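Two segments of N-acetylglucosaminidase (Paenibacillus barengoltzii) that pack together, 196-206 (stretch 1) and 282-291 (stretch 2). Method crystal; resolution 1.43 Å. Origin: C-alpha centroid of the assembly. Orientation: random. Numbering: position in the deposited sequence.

Stretch 1 196-206: GHHTNLYTGTG
Stretch 2 (282-291) WDEEAKAPYL

Three direct hydrogen bonds join the two stretches. His197 NE2 donates to Asp283 OD2 at 2.8 Å, with an angle of 162° at the hydrogen. NE2 therefore carries a proton, and its partner is a carboxylate oxygen, a good acceptor. Thr205 N donates to Glu285 OE1 at 2.9 Å and is nearly linear, at 172°. The backbone bond runs from Tyr202 N to Ala286 O, 3.1 Å and 164°.

Two waters add to this. Water 1 lies 2.8 Å from His197 ND1 and donates to Pro289 O at 2.7 Å. Water 2 accepts from Leu201 N at 2.8 Å and lies 2.7 Å from Lys287 O, to which it can donate.

Stretch 1 has no helix or strand. His197, Asn200 and 202-205 are extended; His198 (-87/-17), Thr199 (-143/42), Leu201 (-61/-50) and Gly206 (90/-1) break the run. In stretch 2, 282-283 and 288-291 are strand, and 284-287 make the turn between them. Residues 284-286 have helical angles, and Lys287 is left-handed at 60/50. Asp283 N donates to Ala288 O at 2.9 Å, and a weak bond of 2.8 Å runs from Lys287 N to Asp283 O. Asp283 (chi1 t) also binds two amides of the turn through its other oxygen: OD1 accepts from Ala286 N and from Glu285 N, each at 3.0 Å. One carboxylate thus holds the turn and the histidine together.

The chains run in opposite directions here. Asn200 CA lies 5.6 Å from Ala288 CA, and Tyr202 CA lies 4.3 Å from Ala286 CA. Ala286 CA also makes a CA-H...O contact of 3.3 Å with Tyr202 O. That same Tyr202 O accepts from Asn200 ND2 at 2.8 Å, with Asn200 in chi1 p.

His197 (chi1 m, chi2 -58°) points toward stretch 2 and is the most covered residue. Ala288 CB sits over one face of its ring, 3.9 Å from the ring centroid, as a CH-pi contact. Asp283 OD2 approaches the ring edge, as its bond to NE2 requires. Tyr290 (chi1 p) has CD1 at the ring edge too, 3.6 Å from His197 CE1; the two ring planes meet at 62°. The small Ala286 CB is 3.6 Å from His197 CD2.

Tyr202 (chi1 m) meets Lys287 at its ring edge, Tyr202 CD2 to Lys287 CG 3.7 Å. Lys287 (m, m, t, t) leads its end away, and NZ donates to Glu284 O at 2.8 Å. Glu285 extends in t, t to reach Thr205 (chi1 t), whose CG2 lies 3.2 Å from Glu285 OE1. The contact buries 505 Å² in total.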

# COMPACT_ATOMS: atom_id res chain seq x y z
N GLY A 196 9.06 -7.78 2.88
CA GLY A 196 9.53 -6.56 3.49
C GLY A 196 9.44 -6.68 4.99
O GLY A 196 9.11 -7.74 5.52
N HIS A 197 9.73 -5.58 5.66
CA HIS A 197 9.78 -5.58 7.12
C HIS A 197 8.38 -5.35 7.68
O HIS A 197 7.71 -4.39 7.31
CB HIS A 197 10.67 -4.43 7.58
CG HIS A 197 12.07 -4.51 7.05
ND1 HIS A 197 12.88 -5.60 7.27
CD2 HIS A 197 12.79 -3.64 6.29
CE1 HIS A 197 14.05 -5.40 6.68
NE2 HIS A 197 14.02 -4.22 6.09
N HIS A 198 7.96 -6.20 8.62
CA HIS A 198 6.60 -6.06 9.15
C HIS A 198 6.49 -5.08 10.30
O HIS A 198 5.39 -4.62 10.61
CB HIS A 198 5.98 -7.45 9.44
CG HIS A 198 6.18 -7.95 10.84
ND1 HIS A 198 5.22 -7.81 11.82
CD2 HIS A 198 7.16 -8.71 11.39
CE1 HIS A 198 5.63 -8.40 12.93
NE2 HIS A 198 6.81 -8.95 12.69
N THR A 199 7.62 -4.73 10.93
CA THR A 199 7.59 -3.91 12.13
C THR A 199 8.78 -2.94 12.13
O THR A 199 9.40 -2.68 13.15
CB THR A 199 7.45 -4.80 13.37
OG1 THR A 199 7.20 -4.01 14.53
CG2 THR A 199 8.66 -5.72 13.58
N ASN A 200 9.04 -2.35 10.96
CA ASN A 200 10.24 -1.54 10.75
C ASN A 200 10.11 -0.13 11.31
O ASN A 200 9.11 0.56 11.09
CB ASN A 200 10.57 -1.44 9.26
CG ASN A 200 9.38 -0.96 8.40
OD1 ASN A 200 8.24 -1.44 8.55
ND2 ASN A 200 9.66 -0.03 7.48
N LEU A 201 11.16 0.31 12.00
CA LEU A 201 11.21 1.68 12.50
C LEU A 201 11.14 2.70 11.37
O LEU A 201 10.35 3.65 11.44
CB LEU A 201 12.48 1.87 13.35
CG LEU A 201 12.62 3.26 13.95
CD1 LEU A 201 11.39 3.60 14.79
CD2 LEU A 201 13.88 3.34 14.80
N TYR A 202 11.98 2.56 10.33
CA TYR A 202 12.01 3.52 9.25
C TYR A 202 11.71 2.86 7.91
O TYR A 202 11.93 1.66 7.72
CB TYR A 202 13.37 4.22 9.12
CG TYR A 202 13.78 5.07 10.31
CD1 TYR A 202 13.18 6.28 10.58
CD2 TYR A 202 14.79 4.63 11.16
CE1 TYR A 202 13.58 7.05 11.67
CE2 TYR A 202 15.18 5.38 12.24
CZ TYR A 202 14.58 6.58 12.50
OH TYR A 202 14.99 7.32 13.59
N THR A 203 11.22 3.66 6.97
CA THR A 203 10.95 3.19 5.62
C THR A 203 12.25 3.06 4.84
O THR A 203 13.14 3.91 4.93
CB THR A 203 10.01 4.17 4.92
OG1 THR A 203 8.80 4.28 5.68
CG2 THR A 203 9.67 3.70 3.50
N GLY A 204 12.38 1.96 4.10
CA GLY A 204 13.58 1.68 3.34
C GLY A 204 13.48 2.02 1.87
O GLY A 204 12.42 1.92 1.26
N THR A 205 14.62 2.40 1.29
CA THR A 205 14.69 2.68 -0.14
C THR A 205 14.44 1.41 -0.94
O THR A 205 14.93 0.33 -0.60
CB THR A 205 16.05 3.30 -0.51
OG1 THR A 205 16.06 3.66 -1.90
CG2 THR A 205 17.19 2.33 -0.27
N GLY A 206 13.65 1.53 -2.00
CA GLY A 206 13.39 0.40 -2.87
C GLY A 206 12.18 -0.44 -2.50
O GLY A 206 11.92 -1.43 -3.19
N TRP A 282 21.06 -7.22 8.75
CA TRP A 282 20.60 -6.00 9.39
C TRP A 282 20.38 -4.94 8.32
O TRP A 282 21.29 -4.66 7.52
CB TRP A 282 21.61 -5.51 10.43
CG TRP A 282 21.23 -4.21 11.10
CD1 TRP A 282 21.79 -2.98 10.88
CD2 TRP A 282 20.19 -4.00 12.07
NE1 TRP A 282 21.17 -2.03 11.66
CE2 TRP A 282 20.18 -2.64 12.39
CE3 TRP A 282 19.26 -4.85 12.69
CZ2 TRP A 282 19.30 -2.09 13.32
CZ3 TRP A 282 18.38 -4.30 13.62
CH2 TRP A 282 18.41 -2.94 13.92
N ASP A 283 19.17 -4.39 8.27
CA ASP A 283 18.85 -3.28 7.37
C ASP A 283 19.17 -1.99 8.11
O ASP A 283 18.43 -1.56 8.99
CB ASP A 283 17.38 -3.37 6.97
CG ASP A 283 17.01 -2.37 5.90
OD1 ASP A 283 17.57 -1.26 5.90
OD2 ASP A 283 16.13 -2.70 5.07
N GLU A 284 20.30 -1.36 7.75
CA GLU A 284 20.75 -0.16 8.43
C GLU A 284 19.86 1.04 8.15
O GLU A 284 19.90 2.01 8.92
CB GLU A 284 22.20 0.18 8.03
CG GLU A 284 23.23 -0.80 8.55
CD GLU A 284 24.66 -0.36 8.25
OE1 GLU A 284 25.05 0.73 8.71
OE2 GLU A 284 25.38 -1.11 7.56
N GLU A 285 19.06 1.02 7.09
CA GLU A 285 18.17 2.14 6.86
C GLU A 285 16.88 1.98 7.66
O GLU A 285 16.46 2.90 8.36
CB GLU A 285 17.85 2.32 5.38
CG GLU A 285 17.06 3.60 5.12
CD GLU A 285 16.82 3.85 3.64
OE1 GLU A 285 17.00 2.92 2.84
OE2 GLU A 285 16.45 4.99 3.28
N ALA A 286 16.26 0.80 7.58
CA ALA A 286 15.00 0.58 8.28
C ALA A 286 15.21 0.38 9.77
O ALA A 286 14.25 0.50 10.53
CB ALA A 286 14.32 -0.65 7.69
N LYS A 287 16.44 0.06 10.19
CA LYS A 287 16.75 -0.38 11.55
C LYS A 287 15.98 -1.66 11.92
O LYS A 287 15.34 -1.75 12.97
CB LYS A 287 16.54 0.72 12.60
CG LYS A 287 17.22 2.07 12.32
CD LYS A 287 18.71 1.93 12.09
CE LYS A 287 19.34 3.31 11.89
NZ LYS A 287 20.72 3.22 11.33
N ALA A 288 16.06 -2.66 11.05
CA ALA A 288 15.31 -3.90 11.23
C ALA A 288 16.13 -5.12 10.84
O ALA A 288 16.85 -5.10 9.83
CB ALA A 288 14.02 -3.88 10.40
N PRO A 289 16.03 -6.21 11.61
CA PRO A 289 16.68 -7.46 11.22
C PRO A 289 15.77 -8.33 10.37
O PRO A 289 14.55 -8.25 10.43
CB PRO A 289 16.90 -8.13 12.58
CG PRO A 289 15.62 -7.80 13.33
CD PRO A 289 15.32 -6.34 12.90
N TYR A 290 16.40 -9.17 9.56
CA TYR A 290 15.66 -10.13 8.75
C TYR A 290 16.52 -11.37 8.52
O TYR A 290 17.75 -11.31 8.60
CB TYR A 290 15.16 -9.53 7.43
CG TYR A 290 16.21 -8.98 6.48
CD1 TYR A 290 16.81 -7.75 6.71
CD2 TYR A 290 16.55 -9.66 5.32
CE1 TYR A 290 17.75 -7.22 5.83
CE2 TYR A 290 17.49 -9.15 4.42
CZ TYR A 290 18.08 -7.93 4.69
OH TYR A 290 19.01 -7.43 3.80
N LEU A 291 15.86 -12.49 8.23
CA LEU A 291 16.52 -13.76 7.99
C LEU A 291 16.20 -14.23 6.58
O LEU A 291 15.09 -14.05 6.09
CB LEU A 291 16.02 -14.84 8.95
CG LEU A 291 16.05 -14.51 10.43
CD1 LEU A 291 15.62 -15.74 11.23
CD2 LEU A 291 17.43 -14.06 10.85
O HOH W 1 12.24 -7.05 9.55
O HOH W 2 12.62 -1.79 13.23